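Local coordinates for putative lipoprotein (Pseudomonas protegens, PDB 4KT3) that probably serves as the immunity protein that neutralises a type VI secretion effector, a peptidoglycan glycoside hydrolase, by forming a complex with it, at residues D123-S126 with Q127-L131. Sequence-based numbering, arbitrary orientation.
Sequences DEKS and QREGL
E124, at the N-cap position just before the short helix 125-129, and R128, one turn on, are joined at their charged ends by a water. The side chains cross at about a right angle, with carboxylate and guanidinium planes turned 58° against each other. E124 OE2 stops 4.2 Å from R128 NH1, beyond a salt bridge; the water spans that gap, donating to E124 OE2 at 2.6 Å and accepting from R128 NH1 at the in-plane edge of the guanidinium. R128 runs back along the helix, CG anti to the backbone N (chi1 -177°) and the chain kinked at chi3, which lays one guanidinium face over E124 O and K125 CA. Beyond this pair, E124 OE1 and OE2 are hydrogen-bonded to S86 OG and T89 OG1, and R128 NH1 to L121 O.

The backbone supplies three bonds of alpha-helical i to i+4 spacing. R128 N donates to E124 O over 2.8 Å, E129 N to K125 O over 2.9 Å, and G130 N to S126 O over a longer 3.2 Å.

On the exposed side, K125 stretches out beside E129: its CE lies 3.3 Å from E129 OE2, whereas NZ remains 4.2 Å from that oxygen. The bend of Q127 at chi2 (71°) brings OE1 back to 3.4 Å from E124 CA, where a second water bridges it to D123 O, weakly at the latter.

Neither acid-base pair closes to a salt bridge; R128 NE makes one with E134 instead. Water, S86, T89, L121 and E134 satisfy the buried polar ends, linking this last helix to the end of strand 78-86, the loop after it and the C-terminal tail.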
ATOM      1  N   ASP B 123     -10.660 -22.744  -5.273  1.00 22.12           N
ATOM      2  CA  ASP B 123     -11.950 -22.088  -5.529  1.00 23.73           C
ATOM      3  C   ASP B 123     -11.795 -20.601  -5.858  1.00 23.14           C
ATOM      4  O   ASP B 123     -12.618 -20.031  -6.583  1.00 26.05           O
ATOM      5  CB  ASP B 123     -12.886 -22.202  -4.323  1.00 23.34           C
ATOM      6  CG  ASP B 123     -13.422 -23.611  -4.108  1.00 26.91           C
ATOM      7  OD1 ASP B 123     -13.768 -23.932  -2.949  1.00 26.77           O
ATOM      8  OD2 ASP B 123     -13.509 -24.390  -5.083  1.00 30.32           O
ATOM      9  N   GLU B 124     -10.755 -19.968  -5.322  1.00 22.34           N
ATOM     10  CA  GLU B 124     -10.543 -18.532  -5.534  1.00 18.46           C
ATOM     11  C   GLU B 124      -9.346 -18.246  -6.451  1.00 20.95           C
ATOM     12  O   GLU B 124      -8.751 -17.173  -6.391  1.00 18.33           O
ATOM     13  CB  GLU B 124     -10.406 -17.799  -4.184  1.00 17.63           C
ATOM     14  CG  GLU B 124      -9.213 -18.218  -3.333  1.00 16.96           C
ATOM     15  CD  GLU B 124      -9.297 -17.760  -1.874  1.00 16.73           C
ATOM     16  OE1 GLU B 124     -10.387 -17.374  -1.390  1.00 18.41           O
ATOM     17  OE2 GLU B 124      -8.255 -17.809  -1.194  1.00 18.25           O
ATOM     18  N   LYS B 125      -9.007 -19.205  -7.309  1.00 20.10           N
ATOM     19  CA  LYS B 125      -7.867 -19.060  -8.219  1.00 22.26           C
ATOM     20  C   LYS B 125      -7.958 -17.788  -9.067  1.00 23.15           C
ATOM     21  O   LYS B 125      -6.988 -17.036  -9.178  1.00 21.72           O
ATOM     22  CB  LYS B 125      -7.754 -20.294  -9.121  1.00 23.63           C
ATOM     23  CG  LYS B 125      -6.530 -20.299 -10.021  1.00 31.77           C
ATOM     24  CD  LYS B 125      -6.543 -21.510 -10.947  1.00 38.77           C
ATOM     25  CE  LYS B 125      -5.448 -21.422 -12.003  1.00 43.03           C
ATOM     26  NZ  LYS B 125      -5.715 -22.334 -13.159  1.00 47.71           N
ATOM     27  N   SER B 126      -9.123 -17.555  -9.666  1.00 21.37           N
ATOM     28  CA  SER B 126      -9.352 -16.365 -10.486  1.00 21.26           C
ATOM     29  C   SER B 126      -9.187 -15.080  -9.686  1.00 19.63           C
ATOM     30  O   SER B 126      -8.552 -14.132 -10.141  1.00 20.13           O
ATOM     31  CB  SER B 126     -10.757 -16.391 -11.084  1.00 27.07           C
ATOM     32  OG  SER B 126     -10.842 -17.352 -12.113  1.00 40.77           O
ATOM     33  N   GLN B 127      -9.750 -15.049  -8.487  1.00 18.45           N
ATOM     34  CA  GLN B 127      -9.639 -13.857  -7.659  1.00 18.91           C
ATOM     35  C   GLN B 127      -8.182 -13.672  -7.249  1.00 15.75           C
ATOM     36  O   GLN B 127      -7.692 -12.545  -7.201  1.00 15.65           O
ATOM     37  CB  GLN B 127     -10.558 -13.942  -6.436  1.00 19.60           C
ATOM     38  CG  GLN B 127     -12.050 -13.814  -6.762  1.00 21.80           C
ATOM     39  CD  GLN B 127     -12.602 -15.019  -7.486  1.00 28.89           C
ATOM     40  OE1 GLN B 127     -12.247 -16.161  -7.191  1.00 31.43           O
ATOM     41  NE2 GLN B 127     -13.480 -14.770  -8.454  1.00 36.51           N
ATOM     42  N   ARG B 128      -7.491 -14.762  -6.928  1.00 16.49           N
ATOM     43  CA  ARG B 128      -6.093 -14.656  -6.550  1.00 14.65           C
ATOM     44  C   ARG B 128      -5.274 -14.098  -7.708  1.00 15.35           C
ATOM     45  O   ARG B 128      -4.387 -13.262  -7.503  1.00 16.61           O
ATOM     46  CB  ARG B 128      -5.519 -16.005  -6.072  1.00 16.13           C
ATOM     47  CG  ARG B 128      -4.071 -15.916  -5.597  1.00 18.94           C
ATOM     48  CD  ARG B 128      -3.635 -17.166  -4.832  1.00 18.14           C
ATOM     49  NE  ARG B 128      -3.901 -18.379  -5.599  1.00 20.62           N
ATOM     50  CZ  ARG B 128      -4.894 -19.236  -5.366  1.00 21.23           C
ATOM     51  NH1 ARG B 128      -5.743 -19.058  -4.362  1.00 18.16           N
ATOM     52  NH2 ARG B 128      -5.043 -20.289  -6.155  1.00 23.04           N
ATOM     53  N   GLU B 129      -5.585 -14.534  -8.927  1.00 16.57           N
ATOM     54  CA  GLU B 129      -4.896 -14.013 -10.109  1.00 20.83           C
ATOM     55  C   GLU B 129      -5.073 -12.507 -10.213  1.00 16.14           C
ATOM     56  O   GLU B 129      -4.182 -11.803 -10.691  1.00 17.09           O
ATOM     57  CB  GLU B 129      -5.385 -14.706 -11.379  1.00 22.69           C
ATOM     58  CG  GLU B 129      -4.902 -16.155 -11.462  1.00 28.58           C
ATOM     59  CD  GLU B 129      -5.575 -16.966 -12.556  1.00 29.20           C
ATOM     60  OE1 GLU B 129      -6.441 -16.417 -13.267  1.00 39.41           O
ATOM     61  OE2 GLU B 129      -5.233 -18.163 -12.692  1.00 33.66           O
ATOM     62  N   GLY B 130      -6.215 -12.024  -9.735  1.00 16.24           N
ATOM     63  CA  GLY B 130      -6.494 -10.600  -9.658  1.00 15.52           C
ATOM     64  C   GLY B 130      -5.598  -9.795  -8.724  1.00 11.48           C
ATOM     65  O   GLY B 130      -5.667  -8.554  -8.735  1.00 13.36           O
ATOM     66  N   LEU B 131      -4.774 -10.464  -7.915  1.00 13.85           N
ATOM     67  CA  LEU B 131      -3.769  -9.755  -7.121  1.00 13.86           C
ATOM     68  C   LEU B 131      -2.532  -9.414  -7.955  1.00 14.30           C
ATOM     69  O   LEU B 131      -1.707  -8.608  -7.547  1.00 16.64           O
ATOM     70  CB  LEU B 131      -3.339 -10.578  -5.900  1.00 14.07           C
ATOM     71  CG  LEU B 131      -4.452 -11.048  -4.964  1.00 14.88           C
ATOM     72  CD1 LEU B 131      -3.851 -11.856  -3.803  1.00 15.44           C
ATOM     73  CD2 LEU B 131      -5.257  -9.867  -4.456  1.00 13.71           C
TER
HETATM   74  O   HOH W   1     -14.060 -17.332  -5.283  1.00 37.52           O
HETATM   75  O   HOH W   2      -6.020 -16.956  -2.293  1.00 15.01           O